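Local coordinates for 3-hydroxyisobutyrate dehydrogenase family protein (Geobacter sulfurreducens, PDB 3PDU) that probably reduces succinic semialdehyde to gamma-hydroxybutyrate with NADPH, as a member of the beta-hydroxyacid dehydrogenase family, at residues L234-M237 with Q238-L241; T260-E263 with S264-A268; K125-E129 with D130-I134. All blocks are in the same frame, centred on the assembly; numbering follows the deposited sequence.

Contact 1: residues L234-M237 with Q238-L241; sequences LKHM and QKDL. With NAP (NADP nicotinamide-adenine-dinucleotide phosphate), chain I.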
loop_
_atom_site.group_PDB
_atom_site.type_symbol
_atom_site.label_atom_id
_atom_site.label_comp_id
_atom_site.label_asym_id
_atom_site.label_seq_id
_atom_site.Cartn_x
_atom_site.Cartn_y
_atom_site.Cartn_z
ATOM N N LEU A 234 8.142 17.535 -9.066
ATOM C CA LEU A 234 7.437 16.483 -8.342
ATOM C C LEU A 234 6.032 16.252 -8.914
ATOM O O LEU A 234 5.591 15.106 -9.064
ATOM C CB LEU A 234 7.378 16.822 -6.844
ATOM C CG LEU A 234 6.868 15.706 -5.933
ATOM C CD1 LEU A 234 7.656 15.716 -4.634
ATOM C CD2 LEU A 234 5.379 15.872 -5.668
ATOM N N LYS A 235 5.325 17.336 -9.236
ATOM C CA LYS A 235 3.991 17.196 -9.835
ATOM C C LYS A 235 3.999 16.343 -11.100
ATOM O O LYS A 235 3.018 15.648 -11.381
ATOM C CB LYS A 235 3.349 18.562 -10.122
ATOM C CG LYS A 235 4.127 19.409 -11.141
ATOM C CD LYS A 235 3.562 20.832 -11.212
ATOM C CE LYS A 235 4.362 21.684 -12.193
ATOM N NZ LYS A 235 3.959 23.123 -12.114
ATOM N N HIS A 236 5.078 16.396 -11.878
ATOM C CA HIS A 236 5.124 15.598 -13.111
ATOM C C HIS A 236 5.473 14.145 -12.854
ATOM O O HIS A 236 5.009 13.250 -13.570
ATOM C CB HIS A 236 6.061 16.227 -14.152
ATOM C CG HIS A 236 5.591 17.566 -14.622
ATOM N ND1 HIS A 236 6.446 18.557 -15.049
ATOM C CD2 HIS A 236 4.341 18.085 -14.701
ATOM C CE1 HIS A 236 5.742 19.623 -15.390
ATOM N NE2 HIS A 236 4.463 19.363 -15.181
ATOM N N MET A 237 6.283 13.897 -11.826
ATOM C CA MET A 237 6.511 12.518 -11.393
ATOM C C MET A 237 5.184 11.894 -10.948
ATOM O O MET A 237 4.881 10.734 -11.272
ATOM C CB MET A 237 7.528 12.455 -10.248
ATOM C CG MET A 237 7.759 11.019 -9.692
ATOM S SD MET A 237 8.800 9.976 -10.745
ATOM C CE MET A 237 7.590 9.259 -11.820
ATOM N N GLN A 238 4.388 12.659 -10.202
ATOM C CA GLN A 238 3.120 12.125 -9.692
ATOM C C GLN A 238 2.173 11.865 -10.870
ATOM O O GLN A 238 1.510 10.828 -10.938
ATOM C CB GLN A 238 2.486 13.067 -8.659
ATOM C CG GLN A 238 1.322 12.422 -7.905
ATOM C CD GLN A 238 -0.002 12.632 -8.613
ATOM O OE1 GLN A 238 -0.379 13.764 -8.905
ATOM N NE2 GLN A 238 -0.729 11.543 -8.872
ATOM N N LYS A 239 2.126 12.809 -11.805
ATOM C CA LYS A 239 1.396 12.613 -13.063
ATOM C C LYS A 239 1.816 11.316 -13.791
ATOM O O LYS A 239 0.961 10.557 -14.280
ATOM C CB LYS A 239 1.586 13.844 -13.972
ATOM C CG LYS A 239 0.891 13.746 -15.336
ATOM C CD LYS A 239 1.846 13.338 -16.457
ATOM C CE LYS A 239 3.042 14.295 -16.572
ATOM N NZ LYS A 239 4.002 13.819 -17.629
ATOM N N ASP A 240 3.120 11.046 -13.872
ATOM C CA ASP A 240 3.570 9.818 -14.566
ATOM C C ASP A 240 3.128 8.543 -13.850
ATOM O O ASP A 240 2.738 7.556 -14.494
ATOM C CB ASP A 240 5.091 9.806 -14.759
ATOM C CG ASP A 240 5.566 10.857 -15.753
ATOM O OD1 ASP A 240 4.716 11.481 -16.426
ATOM O OD2 ASP A 240 6.796 11.050 -15.865
ATOM N N LEU A 241 3.197 8.545 -12.518
ATOM C CA LEU A 241 2.684 7.406 -11.752
ATOM C C LEU A 241 1.163 7.245 -11.929
ATOM O O LEU A 241 0.661 6.130 -12.125
ATOM C CB LEU A 241 3.037 7.557 -10.266
ATOM C CG LEU A 241 4.517 7.274 -9.938
ATOM C CD1 LEU A 241 4.931 7.741 -8.536
ATOM C CD2 LEU A 241 4.821 5.792 -10.095
HETATM P PA NAP I . 7.418 22.302 -17.043
HETATM O O1A NAP I . 6.396 22.284 -15.983
HETATM O O2A NAP I . 8.610 23.098 -16.707
HETATM O O5B NAP I . 6.807 22.782 -18.436
HETATM C C5B NAP I . 5.529 22.434 -18.902
HETATM C C4B NAP I . 5.310 23.155 -20.232
HETATM O O4B NAP I . 3.985 22.898 -20.680
HETATM C C3B NAP I . 5.435 24.681 -20.119
HETATM O O3B NAP I . 5.918 25.166 -21.359
HETATM C C2B NAP I . 3.992 25.126 -19.950
HETATM O O2B NAP I . 3.679 26.414 -20.420
HETATM C C1B NAP I . 3.310 24.117 -20.850
HETATM N N9A NAP I . 1.884 23.955 -20.547
HETATM C C8A NAP I . 1.305 23.415 -19.430
HETATM N N7A NAP I . -0.042 23.465 -19.607
HETATM C C5A NAP I . -0.313 24.005 -20.812
HETATM C C6A NAP I . -1.499 24.268 -21.482
HETATM N N6A NAP I . -2.677 23.962 -20.923
HETATM N N1A NAP I . -1.439 24.850 -22.726
HETATM C C2A NAP I . -0.223 25.155 -23.308
HETATM N N3A NAP I . 0.951 24.888 -22.636
HETATM C C4A NAP I . 0.897 24.323 -21.409
HETATM O O3 NAP I . 7.749 20.760 -17.323
HETATM P PN NAP I . 9.005 20.000 -17.960
HETATM O O1N NAP I . 9.809 19.459 -16.851
HETATM O O2N NAP I . 9.574 20.844 -19.041
HETATM O O5D NAP I . 8.182 18.775 -18.598
HETATM C C5D NAP I . 7.642 18.794 -19.901
HETATM C C4D NAP I . 7.306 17.348 -20.244
HETATM O O4D NAP I . 8.491 16.577 -20.250
HETATM C C3D NAP I . 6.418 16.723 -19.174
HETATM O O3D NAP I . 5.568 15.782 -19.812
HETATM C C2D NAP I . 7.380 15.970 -18.279
HETATM O O2D NAP I . 6.767 14.882 -17.603
HETATM C C1D NAP I . 8.369 15.505 -19.341
HETATM N N1N NAP I . 9.716 15.176 -18.873
HETATM C C2N NAP I . 10.339 15.934 -17.921
HETATM C C3N NAP I . 11.638 15.611 -17.514
HETATM C C7N NAP I . 12.367 16.446 -16.486
HETATM O O7N NAP I . 13.470 15.879 -15.849
HETATM N N7N NAP I . 11.968 17.679 -16.163
HETATM C C4N NAP I . 12.283 14.521 -18.095
HETATM C C5N NAP I . 11.648 13.766 -19.082
HETATM C C6N NAP I . 10.361 14.116 -19.473
HETATM P P2B NAP I . 3.728 27.674 -19.417
HETATM O O1X NAP I . 2.762 28.663 -20.000
HETATM O O2X NAP I . 3.331 27.222 -18.028
HETATM O O3X NAP I . 5.123 28.224 -19.371
#
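Met237 packs on Leu241, one turn further along the same helix. Met237 CE lies 4.1 Å from Leu241 CG. Met237 CE also sits 3.9 Å from Asp240 CB, where the two side chains cross at about a right angle. Met237 CG is anti to the backbone N (chi1 177°), and two further bends in the chain bring the methyl round to the next turn. Phe265 of helix 256-270 and Met178 of helix 166-194 also touch this side chain.

The backbone forms four successive i to i+4 bonds. The first runs from Gln238 N to Leu234 O at 3.0 Å, and the last from Leu241 N to Met237 O at 3.0 Å. These are the opening turns of helix 234-251, in the helical C-terminal part of the protein, and they help line the NADP pocket.

Lys239 NZ is the polar link to the cofactor. Lys239 NZ makes a 2.7 Å salt bridge to Asp240 OD1, met on the syn side and 18° out of the carboxylate plane. A 3.0 Å hydrogen bond runs from Lys239 NZ to O2D of the NADP ribose, with a weak one to O3D. Thr96 O is a further acceptor for this ammonium, while Asn175 holds the other oxygen of Asp240.

Contact 2: residues T260-E263 with S264-A268; sequences TANE and SFKRA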
loop_
_atom_site.group_PDB
_atom_site.type_symbol
_atom_site.label_atom_id
_atom_site.label_comp_id
_atom_site.label_asym_id
_atom_site.label_seq_id
_atom_site.Cartn_x
_atom_site.Cartn_y
_atom_site.Cartn_z
ATOM N N THR A 260 1.046 2.452 -4.408
ATOM C CA THR A 260 1.527 2.997 -3.133
ATOM C C THR A 260 2.441 4.204 -3.353
ATOM O O THR A 260 2.313 5.225 -2.676
ATOM C CB THR A 260 2.231 1.918 -2.283
ATOM O OG1 THR A 260 1.266 0.932 -1.895
ATOM C CG2 THR A 260 2.852 2.519 -1.025
ATOM N N ALA A 261 3.346 4.111 -4.317
ATOM C CA ALA A 261 4.254 5.224 -4.561
ATOM C C ALA A 261 3.473 6.438 -5.072
ATOM O O ALA A 261 3.751 7.573 -4.680
ATOM C CB ALA A 261 5.347 4.819 -5.552
ATOM N N ASN A 262 2.492 6.192 -5.940
ATOM C CA ASN A 262 1.619 7.261 -6.434
ATOM C C ASN A 262 1.001 8.063 -5.270
ATOM O O ASN A 262 1.033 9.302 -5.264
ATOM C CB ASN A 262 0.517 6.660 -7.327
ATOM C CG ASN A 262 -0.321 7.721 -8.046
ATOM O OD1 ASN A 262 0.152 8.824 -8.335
ATOM N ND2 ASN A 262 -1.585 7.372 -8.360
ATOM N N GLU A 263 0.426 7.366 -4.294
ATOM C CA GLU A 263 -0.177 8.064 -3.151
ATOM C C GLU A 263 0.844 8.817 -2.296
ATOM O O GLU A 263 0.535 9.885 -1.762
ATOM C CB GLU A 263 -1.026 7.120 -2.284
ATOM C CG GLU A 263 -2.091 6.369 -3.076
ATOM C CD GLU A 263 -3.035 7.288 -3.841
ATOM O OE1 GLU A 263 -3.603 8.212 -3.222
ATOM O OE2 GLU A 263 -3.209 7.089 -5.071
ATOM N N SER A 264 2.059 8.288 -2.164
ATOM C CA SER A 264 3.077 9.032 -1.416
ATOM C C SER A 264 3.425 10.338 -2.120
ATOM O O SER A 264 3.615 11.370 -1.471
ATOM C CB SER A 264 4.339 8.200 -1.178
ATOM O OG SER A 264 4.058 7.152 -0.266
ATOM N N PHE A 265 3.509 10.295 -3.445
ATOM C CA PHE A 265 3.765 11.524 -4.205
ATOM C C PHE A 265 2.596 12.505 -4.121
ATOM O O PHE A 265 2.799 13.722 -4.134
ATOM C CB PHE A 265 4.129 11.224 -5.659
ATOM C CG PHE A 265 5.582 10.918 -5.848
ATOM C CD1 PHE A 265 6.513 11.948 -5.882
ATOM C CD2 PHE A 265 6.024 9.608 -5.954
ATOM C CE1 PHE A 265 7.863 11.677 -6.038
ATOM C CE2 PHE A 265 7.380 9.330 -6.115
ATOM C CZ PHE A 265 8.293 10.369 -6.154
ATOM N N LYS A 266 1.376 11.983 -4.025
ATOM C CA LYS A 266 0.232 12.859 -3.792
ATOM C C LYS A 266 0.353 13.536 -2.434
ATOM O O LYS A 266 0.023 14.714 -2.306
ATOM C CB LYS A 266 -1.103 12.104 -3.911
ATOM C CG LYS A 266 -1.456 11.687 -5.342
ATOM C CD LYS A 266 -2.812 10.943 -5.360
ATOM C CE LYS A 266 -3.039 10.188 -6.684
ATOM N NZ LYS A 266 -4.258 9.293 -6.565
ATOM N N ARG A 267 0.824 12.813 -1.420
ATOM C CA ARG A 267 1.032 13.432 -0.109
ATOM C C ARG A 267 2.017 14.586 -0.217
ATOM O O ARG A 267 1.824 15.637 0.404
ATOM C CB ARG A 267 1.531 12.427 0.944
ATOM C CG ARG A 267 0.509 11.384 1.396
ATOM C CD ARG A 267 1.058 10.492 2.523
ATOM N NE ARG A 267 2.020 9.492 2.043
ATOM C CZ ARG A 267 2.991 8.965 2.787
ATOM N NH1 ARG A 267 3.144 9.346 4.050
ATOM N NH2 ARG A 267 3.818 8.062 2.270
ATOM N N ALA A 268 3.092 14.383 -0.979
ATOM C CA ALA A 268 4.101 15.424 -1.134
ATOM C C ALA A 268 3.560 16.660 -1.856
ATOM O O ALA A 268 3.886 17.791 -1.483
ATOM C CB ALA A 268 5.346 14.884 -1.837
HETATM O O HOH W 1 -3.887 8.893 -9.397
HETATM O O HOH W 2 -5.747 9.731 -4.333
#
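Lys266 lies alongside Glu263, the two side chains pointing the same way. Lys266 NZ makes a 2.9 Å salt bridge to Glu263 OE2, three residues back, on the syn side and 17° out of the carboxylate plane. Glu263 bends at chi2 (-56°), which brings its carboxylate beside the extended lysine chain. Its other oxygen, OE1, accepts a hydrogen bond from Leu255 N of the second subunit.

Asn262 approaches the lysine obliquely, with Asn262 ND2 3.6 Å from Lys266 CE. A water links the two residues, accepting from Asn262 ND2 and from Lys266 NZ. Asn262 OD1 turns to Gln238 NE2 of helix 234-251.

Lys266, Glu263 and Asn262 sit on helix 256-270, whose regular turns are set by i to i+4 bonds such as Phe265 N to Ala261 O at 3.0 Å. The helix packs between helices of its own chain and other subunits of the tetramer, and Thr260 OG1 is hydrogen-bonded to Thr260 OG1 of the third subunit.

Phe265 takes the side facing its own chain. Its ring edge meets the preceding turn, with Phe265 CD2 3.3 Å from Ala261 O. Arg267 bends at chi3 and reaches back to Ser264. Arg267 NH2 gives a 2.7 Å hydrogen bond to Ser264 OG, which lies close to the guanidinium plane. The bond is nearly straight, at 162°.

Contact 3: residues K125-E129 with D130-I134; sequences KKPAE and DGTLI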
loop_
_atom_site.group_PDB
_atom_site.type_symbol
_atom_site.label_atom_id
_atom_site.label_comp_id
_atom_site.label_asym_id
_atom_site.label_seq_id
_atom_site.Cartn_x
_atom_site.Cartn_y
_atom_site.Cartn_z
ATOM N N LYS A 125 16.665 17.510 -16.467
ATOM C CA LYS A 125 17.134 18.838 -16.857
ATOM C C LYS A 125 18.563 18.894 -17.428
ATOM O O LYS A 125 18.794 19.470 -18.497
ATOM C CB LYS A 125 17.016 19.806 -15.676
ATOM C CG LYS A 125 17.374 21.248 -16.045
ATOM C CD LYS A 125 17.003 22.203 -14.927
ATOM C CE LYS A 125 18.185 22.531 -14.041
ATOM N NZ LYS A 125 19.081 23.553 -14.647
ATOM N N LYS A 126 19.533 18.328 -16.716
ATOM C CA LYS A 126 20.916 18.378 -17.204
ATOM C C LYS A 126 21.095 17.669 -18.562
ATOM O O LYS A 126 21.708 18.222 -19.471
ATOM C CB LYS A 126 21.899 17.831 -16.155
ATOM C CG LYS A 126 23.332 17.746 -16.661
ATOM C CD LYS A 126 24.327 17.539 -15.528
ATOM C CE LYS A 126 25.689 17.085 -16.066
ATOM N NZ LYS A 126 26.278 18.075 -17.017
ATOM N N PRO A 127 20.582 16.434 -18.697
ATOM C CA PRO A 127 20.603 15.787 -20.021
ATOM C C PRO A 127 19.923 16.613 -21.130
ATOM O O PRO A 127 20.407 16.610 -22.257
ATOM C CB PRO A 127 19.857 14.464 -19.780
ATOM C CG PRO A 127 20.161 14.142 -18.332
ATOM C CD PRO A 127 20.166 15.500 -17.628
ATOM N N ALA A 128 18.837 17.315 -20.815
ATOM C CA ALA A 128 18.192 18.159 -21.804
ATOM C C ALA A 128 19.163 19.255 -22.231
ATOM O O ALA A 128 19.346 19.501 -23.425
ATOM C CB ALA A 128 16.911 18.757 -21.255
ATOM N N GLU A 129 19.803 19.892 -21.252
ATOM C CA GLU A 129 20.790 20.938 -21.529
ATOM C C GLU A 129 21.953 20.409 -22.359
ATOM O O GLU A 129 22.388 21.053 -23.316
ATOM C CB GLU A 129 21.326 21.545 -20.222
ATOM C CG GLU A 129 20.335 22.439 -19.493
ATOM C CD GLU A 129 20.722 22.691 -18.037
ATOM O OE1 GLU A 129 21.711 22.094 -17.556
ATOM O OE2 GLU A 129 20.034 23.489 -17.371
ATOM N N ASP A 130 22.450 19.230 -21.988
ATOM C CA ASP A 130 23.646 18.662 -22.604
ATOM C C ASP A 130 23.383 17.972 -23.940
ATOM O O ASP A 130 24.322 17.642 -24.652
ATOM C CB ASP A 130 24.292 17.630 -21.672
ATOM C CG ASP A 130 24.864 18.245 -20.400
ATOM O OD1 ASP A 130 24.950 19.483 -20.308
ATOM O OD2 ASP A 130 25.231 17.476 -19.486
ATOM N N GLY A 131 22.117 17.706 -24.249
ATOM C CA GLY A 131 21.782 16.956 -25.447
ATOM C C GLY A 131 22.021 15.457 -25.295
ATOM O O GLY A 131 22.349 14.770 -26.261
ATOM N N THR A 132 21.843 14.932 -24.089
ATOM C CA THR A 132 22.118 13.519 -23.871
ATOM C C THR A 132 20.859 12.736 -23.471
ATOM O O THR A 132 20.931 11.746 -22.747
ATOM C CB THR A 132 23.226 13.335 -22.841
ATOM O OG1 THR A 132 22.839 13.949 -21.598
ATOM C CG2 THR A 132 24.527 14.001 -23.356
ATOM N N LEU A 133 19.711 13.185 -23.965
ATOM C CA LEU A 133 18.432 12.513 -23.715
ATOM C C LEU A 133 18.387 11.151 -24.409
ATOM O O LEU A 133 19.093 10.928 -25.389
ATOM C CB LEU A 133 17.281 13.370 -24.252
ATOM C CG LEU A 133 17.095 14.741 -23.601
ATOM C CD1 LEU A 133 16.038 15.564 -24.369
ATOM C CD2 LEU A 133 16.705 14.604 -22.126
ATOM N N ILE A 134 17.551 10.247 -23.901
ATOM C CA ILE A 134 17.255 9.003 -24.603
ATOM C C ILE A 134 15.877 9.197 -25.211
ATOM O O ILE A 134 14.916 9.477 -24.503
ATOM C CB ILE A 134 17.238 7.797 -23.636
ATOM C CG1 ILE A 134 18.600 7.651 -22.939
ATOM C CG2 ILE A 134 16.854 6.510 -24.386
ATOM C CD1 ILE A 134 18.570 6.754 -21.718
HETATM O O HOH W 3 24.228 21.183 -18.178
#
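The helix of residues 125-130 ends here and the chain turns into strand 133-139. The last regular bond of the turn runs from Asp130 N to Lys126 O at 2.8 Å. Gly131 then leaves helical geometry with a positive phi of 77°. Thr132 N folds back to Pro127 O at 2.9 Å, closing the turn with a 6→1 bond. Inside it, Gly131 N makes a weak 3.4 Å bond to Ala128 O.

Two lysine-carboxylate salt bridges run along the helix, each joining residues four apart. Lys126 NZ makes a 2.7 Å salt bridge to Asp130 OD2, which uses its syn lone pair. The lysine chain is extended until a bend at chi4 (59°) brings its ammonium to the carboxylate. Lys125 NZ meets Glu129 OE2 at 2.9 Å. A water donates to both Glu129 OE1 and Asp130 OD1, and so links the two pairs.

Elsewhere Leu133 makes apolar contacts. Leu133 CD2 lies 3.9 Å from Pro127 CB and also touches Ala128. The Thr132 hydroxyl lies against the proline ring, with Thr132 OG1 3.5 Å from Pro127 CB. Met12 and Met16 pack on Leu133 from the dinucleotide-binding part of the fold.

The 6→1 bond and the weak bond inside it, with glycine at the positive-phi position, make this a Schellman motif. It ends a short helix that links two antiparallel strands at the edge of the NADP site, where Lys125 touches the cofactor.

Overall arrangement
Along the chain, contact 3 comes first. It closes the turn between helix 125-130 and strand 133-139, in the N-terminal nucleotide-binding part. Helix 166-194 then leads into the helical part that holds the other two. Contact 1 follows at the start of helix 234-251, and contact 2 lies in the next helix, 256-270. The three run in series, without nesting or crossing. Contacts 1 and 2 touch through Leu241 on Phe265 and Gln238 on Lys266. Contact 3 stands apart, its centre about 19 Å from that of contact 1. NADP lies between these two parts and is touched by Lys125 and Lys239. Contact 2 carries the packing on towards other subunits.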